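Local coordinates for putative glycosyl hydrolase (Bacteroides thetaiotaomicron VPI-5482, PDB 3K11), which probably acts as a hydrolase of the glycoside hydrolase family 88 type, although its substrate and exact function are not established, at residues A[203-208]-A[272-277]; A[210-215]-A[276-281]; A[246-251]-A[266-271]. All blocks are in the same frame, centred on the assembly; numbering follows the deposited sequence.

How the contacts relate
The three contacts share helix 265-281, which runs through them in the order contact 3, contact 1, contact 2. Contacts 1 and 2 pair it with helix 202-217, and their centres lie about 8 Å apart. Contact 3 joins its first turns to strand 247-253 of a small three-stranded antiparallel sheet, with its centre about 10 Å from that of contact 1 and about 19 Å from that of contact 2. Along the chain contact 3 is nested inside the loops closed by the other two. Met204 of contact 1 packs on Tyr248 and Ala271 of contact 3. Helix 265-281 thus packs on helix 202-217 through its later turns and on the sheet's strand through its first turns.

Contact 1: A[203-208]-A[272-277]; sequences DMFMGI and LLTACE
Thr274 points at the backbone of the turn holding Met204 and Phe205. Its OG1 comes within 3.1 Å of Phe205 CA and 3.3 Å of Phe205 CB, in the plane of the Phe205 ring at its edge. This hydroxyl is not bonded to the facing helix. It is hydrogen-bonded to the backbone O of Trp270, one turn earlier in its own helix. The methyl CG2 lies anti to the backbone N (OG1 at chi1 -62°), 3.4 Å from Met204 O and 3.8 Å from Ile208 CB. Ile208 and Thr274 cross at about a right angle. Phe205 reaches over with CG anti to its backbone N (chi1 -179°). The ring atom CE1 touches Leu273 CD2 at 3.5 Å.

Further out, the Phe205 ring stacks with Trp270. Met204 and Ile208 also pack on helix 222-240, and Leu273 on Tyr334 of helix 326-342. All five touching residues are buried. The small Thr274 matches the close approach of Phe205 CA and Thr274 CA, 5.1 Å apart. The 203-208 and 272-277 axes come within 8.6 Å, at 28°. Such near-parallel packing of buried helices is consistent with the (α/α)6 barrel of the six-hairpin glycosidase clan, to which family 88 belongs.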
ATOM      1  N   ASP A 203     -10.682 -22.440 -10.555  1.00 23.69           N
ATOM      2  CA  ASP A 203     -11.134 -23.381 -11.605  1.00 24.43           C
ATOM      3  C   ASP A 203     -10.375 -23.193 -12.907  1.00 24.83           C
ATOM      4  O   ASP A 203     -10.433 -24.044 -13.751  1.00 24.89           O
ATOM      5  CB  ASP A 203     -12.616 -23.298 -11.851  1.00 25.49           C
ATOM      6  CG  ASP A 203     -13.445 -23.977 -10.768  1.00 29.51           C
ATOM      7  OD1 ASP A 203     -12.917 -24.894 -10.092  1.00 25.34           O
ATOM      8  OD2 ASP A 203     -14.635 -23.641 -10.660  1.00 24.77           O
HETATM    9  N   MSE A 204      -9.651 -22.077 -13.071  1.00 23.37           N
HETATM   10  CA  MSE A 204      -8.715 -21.984 -14.179  1.00 21.85           C
HETATM   11  C   MSE A 204      -7.778 -23.207 -14.120  1.00 21.25           C
HETATM   12  O   MSE A 204      -7.532 -23.880 -15.111  1.00 25.30           O
HETATM   13  CB  MSE A 204      -7.920 -20.687 -14.133  1.00 24.50           C
HETATM   14  CG  MSE A 204      -8.778 -19.479 -14.478  1.00 22.79           C
HETATM   15 SE   MSE A 204      -7.777 -17.844 -14.600  0.75 20.85          SE
HETATM   16  CE  MSE A 204      -7.032 -18.130 -16.342  1.00 21.95           C
ATOM     17  N   PHE A 205      -7.303 -23.516 -12.921  1.00 21.67           N
ATOM     18  CA  PHE A 205      -6.344 -24.594 -12.690  1.00 22.04           C
ATOM     19  C   PHE A 205      -7.033 -25.922 -12.531  1.00 22.88           C
ATOM     20  O   PHE A 205      -6.512 -26.948 -12.966  1.00 26.70           O
ATOM     21  CB  PHE A 205      -5.470 -24.281 -11.485  1.00 26.97           C
ATOM     22  CG  PHE A 205      -4.459 -25.334 -11.201  1.00 23.76           C
ATOM     23  CD1 PHE A 205      -3.339 -25.512 -12.047  1.00 26.39           C
ATOM     24  CD2 PHE A 205      -4.648 -26.179 -10.126  1.00 28.83           C
ATOM     25  CE1 PHE A 205      -2.427 -26.528 -11.792  1.00 31.53           C
ATOM     26  CE2 PHE A 205      -3.749 -27.218  -9.873  1.00 33.01           C
ATOM     27  CZ  PHE A 205      -2.633 -27.378 -10.699  1.00 29.03           C
HETATM   28  N   MSE A 206      -8.216 -25.925 -11.938  1.00 23.96           N
HETATM   29  CA  MSE A 206      -8.908 -27.206 -11.797  1.00 23.62           C
HETATM   30  C   MSE A 206      -9.328 -27.779 -13.144  1.00 24.92           C
HETATM   31  O   MSE A 206      -9.368 -29.000 -13.321  1.00 24.36           O
HETATM   32  CB  MSE A 206     -10.110 -27.109 -10.861  1.00 25.20           C
HETATM   33  CG  MSE A 206      -9.829 -26.550  -9.524  1.00 25.59           C
HETATM   34 SE   MSE A 206      -8.415 -27.504  -8.507  0.75 25.65          SE
HETATM   35  CE  MSE A 206      -7.703 -25.945  -7.423  1.00 29.63           C
ATOM     36  N   GLY A 207      -9.670 -26.918 -14.089  1.00 24.68           N
ATOM     37  CA  GLY A 207     -10.181 -27.341 -15.406  1.00 24.77           C
ATOM     38  C   GLY A 207      -9.286 -27.249 -16.631  1.00 23.92           C
ATOM     39  O   GLY A 207      -9.284 -28.155 -17.457  1.00 24.84           O
ATOM     40  N   ILE A 208      -8.479 -26.199 -16.746  1.00 23.55           N
ATOM     41  CA  ILE A 208      -7.800 -25.928 -18.038  1.00 21.82           C
ATOM     42  C   ILE A 208      -6.650 -26.882 -18.343  1.00 24.38           C
ATOM     43  O   ILE A 208      -6.618 -27.418 -19.439  1.00 25.32           O
ATOM     44  CB  ILE A 208      -7.422 -24.447 -18.192  1.00 22.58           C
ATOM     45  CG1 ILE A 208      -8.712 -23.620 -18.111  1.00 24.62           C
ATOM     46  CG2 ILE A 208      -6.617 -24.186 -19.478  1.00 23.74           C
ATOM     47  CD1 ILE A 208      -8.454 -22.068 -18.034  1.00 22.02           C
ATOM     48  N   LEU A 272      -1.546 -18.352 -12.367  1.00 23.38           N
ATOM     49  CA  LEU A 272      -0.186 -18.274 -12.951  1.00 22.82           C
ATOM     50  C   LEU A 272       0.257 -19.643 -13.439  1.00 23.57           C
ATOM     51  O   LEU A 272       0.832 -19.788 -14.532  1.00 23.70           O
ATOM     52  CB  LEU A 272       0.795 -17.704 -11.903  1.00 21.98           C
ATOM     53  CG  LEU A 272       2.111 -17.088 -12.457  1.00 23.73           C
ATOM     54  CD1 LEU A 272       1.866 -15.862 -13.392  1.00 24.79           C
ATOM     55  CD2 LEU A 272       3.052 -16.737 -11.299  1.00 22.76           C
ATOM     56  N   LEU A 273      -0.060 -20.657 -12.629  1.00 21.80           N
ATOM     57  CA  LEU A 273       0.271 -22.057 -12.949  1.00 22.14           C
ATOM     58  C   LEU A 273      -0.525 -22.544 -14.136  1.00 21.15           C
ATOM     59  O   LEU A 273      -0.002 -23.302 -14.967  1.00 23.89           O
ATOM     60  CB  LEU A 273       0.090 -22.942 -11.694  1.00 22.06           C
ATOM     61  CG  LEU A 273       0.467 -24.417 -11.739  1.00 30.46           C
ATOM     62  CD1 LEU A 273       1.779 -24.694 -12.367  1.00 20.80           C
ATOM     63  CD2 LEU A 273       0.415 -25.006 -10.320  1.00 28.71           C
ATOM     64  N   THR A 274      -1.784 -22.140 -14.231  1.00 23.53           N
ATOM     65  CA  THR A 274      -2.598 -22.479 -15.412  1.00 23.64           C
ATOM     66  C   THR A 274      -1.973 -21.966 -16.696  1.00 24.13           C
ATOM     67  O   THR A 274      -1.874 -22.681 -17.701  1.00 24.35           O
ATOM     68  CB  THR A 274      -4.003 -21.873 -15.292  1.00 24.18           C
ATOM     69  OG1 THR A 274      -4.629 -22.437 -14.142  1.00 26.31           O
ATOM     70  CG2 THR A 274      -4.857 -22.214 -16.508  1.00 24.14           C
ATOM     71  N   ALA A 275      -1.534 -20.711 -16.682  1.00 23.11           N
ATOM     72  CA  ALA A 275      -0.842 -20.153 -17.850  1.00 22.68           C
ATOM     73  C   ALA A 275       0.388 -20.983 -18.203  1.00 23.75           C
ATOM     74  O   ALA A 275       0.627 -21.266 -19.368  1.00 24.51           O
ATOM     75  CB  ALA A 275      -0.484 -18.698 -17.581  1.00 21.11           C
ATOM     76  N   CYS A 276       1.192 -21.389 -17.206  1.00 23.20           N
ATOM     77  CA  CYS A 276       2.340 -22.267 -17.465  1.00 23.12           C
ATOM     78  C   CYS A 276       1.923 -23.608 -18.037  1.00 23.07           C
ATOM     79  O   CYS A 276       2.520 -24.051 -18.999  1.00 24.04           O
ATOM     80  CB  CYS A 276       3.155 -22.499 -16.180  1.00 22.89           C
ATOM     81  SG  CYS A 276       4.011 -21.018 -15.569  1.00 25.26           S
ATOM     82  N   GLU A 277       0.906 -24.254 -17.459  1.00 20.74           N
ATOM     83  CA  GLU A 277       0.464 -25.536 -17.977  1.00 22.49           C
ATOM     84  C   GLU A 277      -0.036 -25.458 -19.421  1.00 24.40           C
ATOM     85  O   GLU A 277       0.218 -26.361 -20.243  1.00 22.72           O
ATOM     86  CB  GLU A 277      -0.615 -26.103 -17.090  1.00 24.11           C
ATOM     87  CG  GLU A 277      -0.152 -26.520 -15.679  1.00 23.92           C
ATOM     88  CD  GLU A 277       0.613 -27.804 -15.660  1.00 27.43           C
ATOM     89  OE1 GLU A 277       1.841 -27.750 -15.805  1.00 25.85           O
ATOM     90  OE2 GLU A 277      -0.004 -28.854 -15.389  1.00 28.78           O
TER

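Contact 2: A[210-215]-A[276-281]; sequences AVAQMS and CELLDV
Val281 packs against Ala212 and spreads its two methyls over the facing helix. CG1 is anti to the backbone N and approaches Ala212 O at 3.5 Å. The same methyl also borders Ser215 OG. CG2 takes the position anti to the carbonyl carbon. It lies 4.0 Å from Ala212 CB and 3.6 Å from Gln213 NE2. Ala212 CB thus faces this methyl and also Leu278 CD1, which is 4.1 Å away. The Leu278 side chain packs further on Phe233 of helix 222-240.

Over segments 210-215 and 276-281 the axes run nearly parallel, 14° apart, and approach to 9.2 Å. This continues the pairing of helices 202-217 and 265-281, consistent with the all-helical barrel of the six-hairpin glycosidase clan.

Ser215 OG lies between its backbone N and carbonyl carbon (chi1 83°). There it donates back to Ala212 O at 2.7 Å, in the plane of that carbonyl. The bond fixes the rotation of the hydroxyl group beside Val281.

Gln213 is bent at chi2 (-68°), and its amide end comes nearer to the facing helix. NE2 donates to a water at 2.9 Å. The water in turn donates to Glu277 O at 2.7 Å, linking the two helices. The other end of the amide, OE1, is hydrogen-bonded to Arg216.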
ATOM      1  N   ALA A 210      -6.239 -30.011 -17.596  1.00 23.28           N
ATOM      2  CA  ALA A 210      -6.775 -31.296 -18.028  1.00 22.85           C
ATOM      3  C   ALA A 210      -7.178 -31.250 -19.505  1.00 21.35           C
ATOM      4  O   ALA A 210      -6.940 -32.198 -20.262  1.00 25.69           O
ATOM      5  CB  ALA A 210      -7.987 -31.668 -17.171  1.00 23.36           C
ATOM      6  N   VAL A 211      -7.866 -30.168 -19.875  1.00 24.27           N
ATOM      7  CA  VAL A 211      -8.300 -29.983 -21.259  1.00 24.41           C
ATOM      8  C   VAL A 211      -7.070 -29.859 -22.153  1.00 23.76           C
ATOM      9  O   VAL A 211      -6.997 -30.509 -23.182  1.00 22.55           O
ATOM     10  CB  VAL A 211      -9.283 -28.791 -21.410  1.00 23.20           C
ATOM     11  CG1 VAL A 211      -9.694 -28.617 -22.897  1.00 21.58           C
ATOM     12  CG2 VAL A 211     -10.535 -28.988 -20.510  1.00 23.65           C
ATOM     13  N   ALA A 212      -6.085 -29.029 -21.777  1.00 23.17           N
ATOM     14  CA  ALA A 212      -4.837 -28.907 -22.530  1.00 22.23           C
ATOM     15  C   ALA A 212      -4.114 -30.267 -22.700  1.00 24.99           C
ATOM     16  O   ALA A 212      -3.680 -30.624 -23.806  1.00 24.28           O
ATOM     17  CB  ALA A 212      -3.897 -27.831 -21.872  1.00 23.34           C
ATOM     18  N   GLN A 213      -4.022 -31.048 -21.630  1.00 24.79           N
ATOM     19  CA  GLN A 213      -3.374 -32.353 -21.727  1.00 24.19           C
ATOM     20  C   GLN A 213      -4.162 -33.343 -22.553  1.00 23.70           C
ATOM     21  O   GLN A 213      -3.570 -34.156 -23.282  1.00 24.14           O
ATOM     22  CB  GLN A 213      -3.070 -32.908 -20.324  1.00 23.86           C
ATOM     23  CG  GLN A 213      -1.878 -32.195 -19.645  1.00 22.58           C
ATOM     24  CD  GLN A 213      -0.569 -32.466 -20.310  1.00 26.68           C
ATOM     25  OE1 GLN A 213      -0.346 -33.541 -20.848  1.00 24.09           O
ATOM     26  NE2 GLN A 213       0.328 -31.485 -20.295  1.00 23.47           N
HETATM   27  N   MSE A 214      -5.484 -33.302 -22.460  1.00 24.24           N
HETATM   28  CA  MSE A 214      -6.308 -34.193 -23.283  1.00 25.71           C
HETATM   29  C   MSE A 214      -6.089 -33.935 -24.759  1.00 24.82           C
HETATM   30  O   MSE A 214      -6.252 -34.866 -25.562  1.00 26.29           O
HETATM   31  CB  MSE A 214      -7.807 -34.078 -23.035  1.00 27.30           C
HETATM   32  CG  MSE A 214      -8.409 -34.932 -22.032  1.00 37.44           C
HETATM   33 SE   MSE A 214      -8.022 -36.793 -21.990  0.75 23.44          SE
HETATM   34  CE  MSE A 214      -9.406 -37.596 -22.888  1.00 28.90           C
ATOM     35  N   SER A 215      -5.718 -32.702 -25.142  1.00 25.78           N
ATOM     36  CA  SER A 215      -5.394 -32.450 -26.548  1.00 23.89           C
ATOM     37  C   SER A 215      -4.210 -33.290 -27.003  1.00 26.22           C
ATOM     38  O   SER A 215      -4.089 -33.578 -28.182  1.00 26.59           O
ATOM     39  CB  SER A 215      -5.123 -30.959 -26.822  1.00 28.85           C
ATOM     40  OG  SER A 215      -3.799 -30.598 -26.496  1.00 22.91           O
ATOM     41  N   CYS A 276       1.192 -21.389 -17.206  1.00 23.20           N
ATOM     42  CA  CYS A 276       2.340 -22.267 -17.465  1.00 23.12           C
ATOM     43  C   CYS A 276       1.923 -23.608 -18.037  1.00 23.07           C
ATOM     44  O   CYS A 276       2.520 -24.051 -18.999  1.00 24.04           O
ATOM     45  CB  CYS A 276       3.155 -22.499 -16.180  1.00 22.89           C
ATOM     46  SG  CYS A 276       4.011 -21.018 -15.569  1.00 25.26           S
ATOM     47  N   GLU A 277       0.906 -24.254 -17.459  1.00 20.74           N
ATOM     48  CA  GLU A 277       0.464 -25.536 -17.977  1.00 22.49           C
ATOM     49  C   GLU A 277      -0.036 -25.458 -19.421  1.00 24.40           C
ATOM     50  O   GLU A 277       0.218 -26.361 -20.243  1.00 22.72           O
ATOM     51  CB  GLU A 277      -0.615 -26.103 -17.090  1.00 24.11           C
ATOM     52  CG  GLU A 277      -0.152 -26.520 -15.679  1.00 23.92           C
ATOM     53  CD  GLU A 277       0.613 -27.804 -15.660  1.00 27.43           C
ATOM     54  OE1 GLU A 277       1.841 -27.750 -15.805  1.00 25.85           O
ATOM     55  OE2 GLU A 277      -0.004 -28.854 -15.389  1.00 28.78           O
ATOM     56  N   LEU A 278      -0.766 -24.393 -19.727  1.00 23.93           N
ATOM     57  CA  LEU A 278      -1.302 -24.157 -21.072  1.00 22.22           C
ATOM     58  C   LEU A 278      -0.207 -23.804 -22.055  1.00 24.19           C
ATOM     59  O   LEU A 278      -0.145 -24.360 -23.145  1.00 23.97           O
ATOM     60  CB  LEU A 278      -2.380 -23.066 -21.019  1.00 22.88           C
ATOM     61  CG  LEU A 278      -3.090 -22.695 -22.312  1.00 21.54           C
ATOM     62  CD1 LEU A 278      -3.668 -23.925 -22.969  1.00 20.69           C
ATOM     63  CD2 LEU A 278      -4.175 -21.610 -22.061  1.00 19.61           C
ATOM     64  N   LEU A 279       0.689 -22.905 -21.657  1.00 22.66           N
ATOM     65  CA  LEU A 279       1.810 -22.551 -22.514  1.00 21.70           C
ATOM     66  C   LEU A 279       2.824 -23.707 -22.753  1.00 24.30           C
ATOM     67  O   LEU A 279       3.546 -23.739 -23.774  1.00 24.19           O
ATOM     68  CB  LEU A 279       2.464 -21.255 -22.028  1.00 20.05           C
ATOM     69  CG  LEU A 279       1.658 -19.990 -22.202  1.00 23.50           C
ATOM     70  CD1 LEU A 279       2.262 -18.918 -21.355  1.00 20.57           C
ATOM     71  CD2 LEU A 279       1.524 -19.559 -23.684  1.00 24.12           C
ATOM     72  N   ASP A 280       2.857 -24.682 -21.834  1.00 24.15           N
ATOM     73  CA  ASP A 280       3.631 -25.897 -22.067  1.00 24.44           C
ATOM     74  C   ASP A 280       3.059 -26.715 -23.205  1.00 24.68           C
ATOM     75  O   ASP A 280       3.766 -27.487 -23.826  1.00 24.51           O
ATOM     76  CB  ASP A 280       3.626 -26.777 -20.812  1.00 25.47           C
ATOM     77  CG  ASP A 280       4.583 -26.282 -19.719  1.00 25.02           C
ATOM     78  OD1 ASP A 280       5.479 -25.430 -19.984  1.00 25.78           O
ATOM     79  OD2 ASP A 280       4.452 -26.804 -18.566  1.00 24.60           O
ATOM     80  N   VAL A 281       1.764 -26.586 -23.471  1.00 25.15           N
ATOM     81  CA  VAL A 281       1.091 -27.452 -24.472  1.00 23.57           C
ATOM     82  C   VAL A 281       0.894 -26.757 -25.823  1.00 23.64           C
ATOM     83  O   VAL A 281       1.046 -27.366 -26.884  1.00 22.81           O
ATOM     84  CB  VAL A 281      -0.261 -27.917 -23.924  1.00 24.89           C
ATOM     85  CG1 VAL A 281      -1.033 -28.689 -24.952  1.00 24.15           C
ATOM     86  CG2 VAL A 281      -0.083 -28.795 -22.652  1.00 23.95           C
TER
HETATM   87  O   HOH W   1       0.189 -28.871 -19.143  1.00 30.86           O

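Contact 3: A[246-251]-A[266-271]; sequences GLYRHG and RANGWA. With EDO (1,2-ethanediol), chain H.
The amide of Asn268 hydrogen-bonds to both the N-H and the carbonyl of Tyr248. Tyr248 N donates to Asn268 OD1 at 3.0 Å, nearly straight at 166° and on a lone pair of the amide oxygen. Asn268 ND2 returns a bond to Tyr248 O at 2.9 Å. Here the donor is tilted 26° from the plane of the backbone carbonyl, while that oxygen stays near the plane of the amide. The Asn268 amide has further partners: OD1 is also hydrogen-bonded to His299 NE2, and ND2 to Trp264 O. Four bonds therefore hold the buried group. An alanine here would probably leave Tyr248 N and O, His299 NE2 and Trp264 O without this partner and weaken the tie between strand and helix.

The Tyr248 ring is turned 59° from the amide plane. OD1 lies at the ring edge. Ala271 CB sits over one face, offset toward the rim, in a CH-pi contact 4.1 Å from the ring centroid. His250 CG is anti to its backbone N, and CD2 touches Ala267 CB at 3.5 Å. ND1 is hydrogen-bonded to Tyr387 and NE2 to Asp202. The Arg249 side chain sets off away from the helix, and its NH2 donates to O2 of an ethanediol, probably from the crystallisation liquor, at 3.1 Å.

Gly246 and Leu247 form a G1 beta bulge opposite Ile242. Strand 247-253 is the middle of three antiparallel strands, between 198-200 and 241-242. It passes the first turns of helix 265-281, with Tyr248 also packed against helices 202-217 and 222-240.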
ATOM      1  N   GLY A 246      -2.551  -5.878 -12.381  1.00 24.28           N
ATOM      2  CA  GLY A 246      -1.833  -7.049 -12.871  1.00 24.18           C
ATOM      3  C   GLY A 246      -2.076  -8.279 -12.027  1.00 24.98           C
ATOM      4  O   GLY A 246      -1.211  -9.132 -11.958  1.00 23.07           O
ATOM      5  N   LEU A 247      -3.278  -8.396 -11.458  1.00 24.11           N
ATOM      6  CA  LEU A 247      -3.644  -9.478 -10.553  1.00 21.45           C
ATOM      7  C   LEU A 247      -5.049  -9.938 -10.919  1.00 23.62           C
ATOM      8  O   LEU A 247      -5.780  -9.242 -11.630  1.00 23.55           O
ATOM      9  CB  LEU A 247      -3.637  -8.964  -9.084  1.00 22.42           C
ATOM     10  CG  LEU A 247      -2.362  -8.378  -8.508  1.00 24.14           C
ATOM     11  CD1 LEU A 247      -2.684  -7.873  -7.065  1.00 21.81           C
ATOM     12  CD2 LEU A 247      -1.244  -9.418  -8.533  1.00 23.99           C
ATOM     13  N   TYR A 248      -5.416 -11.095 -10.397  1.00 22.40           N
ATOM     14  CA  TYR A 248      -6.738 -11.647 -10.558  1.00 23.67           C
ATOM     15  C   TYR A 248      -7.544 -11.569  -9.282  1.00 26.22           C
ATOM     16  O   TYR A 248      -7.012 -11.739  -8.182  1.00 23.66           O
ATOM     17  CB  TYR A 248      -6.630 -13.110 -10.895  1.00 22.15           C
ATOM     18  CG  TYR A 248      -6.249 -13.433 -12.335  1.00 22.14           C
ATOM     19  CD1 TYR A 248      -4.925 -13.569 -12.705  1.00 22.04           C
ATOM     20  CD2 TYR A 248      -7.218 -13.627 -13.310  1.00 22.20           C
ATOM     21  CE1 TYR A 248      -4.568 -13.906 -13.972  1.00 22.97           C
ATOM     22  CE2 TYR A 248      -6.855 -13.947 -14.597  1.00 23.52           C
ATOM     23  CZ  TYR A 248      -5.541 -14.097 -14.920  1.00 28.43           C
ATOM     24  OH  TYR A 248      -5.207 -14.428 -16.207  1.00 26.35           O
ATOM     25  N   ARG A 249      -8.842 -11.307  -9.447  1.00 22.23           N
ATOM     26  CA  ARG A 249      -9.779 -11.471  -8.335  1.00 23.79           C
ATOM     27  C   ARG A 249     -10.050 -12.974  -8.063  1.00 23.96           C
ATOM     28  O   ARG A 249     -10.093 -13.778  -8.983  1.00 22.98           O
ATOM     29  CB  ARG A 249     -11.072 -10.712  -8.577  1.00 26.88           C
ATOM     30  CG  ARG A 249     -11.659 -10.817  -9.896  1.00 35.81           C
ATOM     31  CD  ARG A 249     -13.034 -10.123 -10.015  1.00 30.00           C
ATOM     32  NE  ARG A 249     -12.952  -8.676 -10.027  1.00 30.53           N
ATOM     33  CZ  ARG A 249     -12.557  -7.895 -11.023  1.00 29.08           C
ATOM     34  NH1 ARG A 249     -12.095  -8.329 -12.162  1.00 30.09           N
ATOM     35  NH2 ARG A 249     -12.572  -6.609 -10.843  1.00 33.98           N
ATOM     36  N   HIS A 250     -10.272 -13.342  -6.810  1.00 23.76           N
ATOM     37  CA  HIS A 250     -10.593 -14.742  -6.473  1.00 22.03           C
ATOM     38  C   HIS A 250     -11.956 -15.173  -7.009  1.00 24.24           C
ATOM     39  O   HIS A 250     -12.135 -16.311  -7.412  1.00 23.83           O
ATOM     40  CB  HIS A 250     -10.560 -14.964  -4.954  1.00 23.24           C
ATOM     41  CG  HIS A 250     -10.719 -16.388  -4.546  1.00 22.81           C
ATOM     42  ND1 HIS A 250     -11.214 -16.765  -3.305  1.00 24.33           N
ATOM     43  CD2 HIS A 250     -10.451 -17.530  -5.215  1.00 21.64           C
ATOM     44  CE1 HIS A 250     -11.226 -18.090  -3.233  1.00 26.41           C
ATOM     45  NE2 HIS A 250     -10.767 -18.584  -4.377  1.00 22.59           N
ATOM     46  N   GLY A 251     -12.914 -14.246  -7.004  1.00 21.88           N
ATOM     47  CA  GLY A 251     -14.254 -14.608  -7.416  1.00 22.78           C
ATOM     48  C   GLY A 251     -14.956 -13.598  -8.274  1.00 24.37           C
ATOM     49  O   GLY A 251     -14.638 -12.390  -8.310  1.00 23.80           O
ATOM     50  N   ARG A 266      -3.028 -17.821  -3.085  1.00 22.68           N
ATOM     51  CA  ARG A 266      -2.976 -19.161  -3.659  1.00 23.24           C
ATOM     52  C   ARG A 266      -3.724 -19.234  -4.985  1.00 22.94           C
ATOM     53  O   ARG A 266      -3.190 -19.765  -5.934  1.00 25.62           O
ATOM     54  CB  ARG A 266      -3.471 -20.231  -2.708  1.00 22.56           C
ATOM     55  CG  ARG A 266      -3.450 -21.606  -3.399  1.00 24.56           C
ATOM     56  CD  ARG A 266      -3.381 -22.790  -2.474  1.00 24.34           C
ATOM     57  NE  ARG A 266      -4.563 -22.936  -1.649  1.00 23.67           N
ATOM     58  CZ  ARG A 266      -4.558 -23.011  -0.323  1.00 21.28           C
ATOM     59  NH1 ARG A 266      -3.439 -22.954   0.383  1.00 24.22           N
ATOM     60  NH2 ARG A 266      -5.722 -23.202   0.305  1.00 23.63           N
ATOM     61  N   ALA A 267      -4.915 -18.667  -5.077  1.00 23.24           N
ATOM     62  CA  ALA A 267      -5.688 -18.742  -6.323  1.00 22.81           C
ATOM     63  C   ALA A 267      -4.985 -17.937  -7.407  1.00 22.95           C
ATOM     64  O   ALA A 267      -5.038 -18.298  -8.574  1.00 23.57           O
ATOM     65  CB  ALA A 267      -7.152 -18.270  -6.115  1.00 21.99           C
ATOM     66  N   ASN A 268      -4.299 -16.844  -7.045  1.00 22.36           N
ATOM     67  CA  ASN A 268      -3.479 -16.153  -8.026  1.00 20.36           C
ATOM     68  C   ASN A 268      -2.354 -17.047  -8.484  1.00 22.19           C
ATOM     69  O   ASN A 268      -2.036 -17.093  -9.675  1.00 24.27           O
ATOM     70  CB  ASN A 268      -2.962 -14.817  -7.478  1.00 23.31           C
ATOM     71  CG  ASN A 268      -3.888 -13.677  -7.859  1.00 20.88           C
ATOM     72  OD1 ASN A 268      -3.666 -13.023  -8.902  1.00 22.17           O
ATOM     73  ND2 ASN A 268      -4.991 -13.492  -7.087  1.00 23.35           N
ATOM     74  N   GLY A 269      -1.829 -17.877  -7.576  1.00 22.87           N
ATOM     75  CA  GLY A 269      -0.875 -18.912  -7.971  1.00 23.43           C
ATOM     76  C   GLY A 269      -1.501 -19.896  -8.945  1.00 22.69           C
ATOM     77  O   GLY A 269      -0.910 -20.227  -9.967  1.00 23.90           O
ATOM     78  N   TRP A 270      -2.694 -20.372  -8.668  1.00 22.83           N
ATOM     79  CA  TRP A 270      -3.350 -21.285  -9.586  1.00 22.37           C
ATOM     80  C   TRP A 270      -3.505 -20.688 -10.995  1.00 24.21           C
ATOM     81  O   TRP A 270      -3.339 -21.380 -11.968  1.00 24.96           O
ATOM     82  CB  TRP A 270      -4.715 -21.685  -9.057  1.00 22.64           C
ATOM     83  CG  TRP A 270      -4.720 -22.545  -7.821  1.00 23.02           C
ATOM     84  CD1 TRP A 270      -5.678 -22.525  -6.812  1.00 27.84           C
ATOM     85  CD2 TRP A 270      -3.773 -23.548  -7.443  1.00 28.25           C
ATOM     86  NE1 TRP A 270      -5.351 -23.439  -5.869  1.00 28.38           N
ATOM     87  CE2 TRP A 270      -4.192 -24.070  -6.220  1.00 30.82           C
ATOM     88  CE3 TRP A 270      -2.610 -24.051  -8.019  1.00 35.07           C
ATOM     89  CZ2 TRP A 270      -3.495 -25.054  -5.559  1.00 31.82           C
ATOM     90  CZ3 TRP A 270      -1.912 -25.046  -7.348  1.00 35.37           C
ATOM     91  CH2 TRP A 270      -2.356 -25.517  -6.120  1.00 33.23           C
ATOM     92  N   ALA A 271      -3.784 -19.394 -11.105  1.00 24.08           N
ATOM     93  CA  ALA A 271      -3.956 -18.719 -12.400  1.00 22.31           C
ATOM     94  C   ALA A 271      -2.605 -18.626 -13.119  1.00 23.07           C
ATOM     95  O   ALA A 271      -2.519 -18.778 -14.342  1.00 24.86           O
ATOM     96  CB  ALA A 271      -4.506 -17.295 -12.200  1.00 23.02           C
TER
HETATM   97  C1  EDO H   7     -10.732  -3.238  -9.094  1.00 52.81           C
HETATM   98  O1  EDO H   7     -11.330  -3.082 -10.396  1.00 56.65           O
HETATM   99  C2  EDO H   7     -11.266  -4.460  -8.354  1.00 53.75           C
HETATM  100  O2  EDO H   7     -12.679  -4.685  -8.476  1.00 32.18           O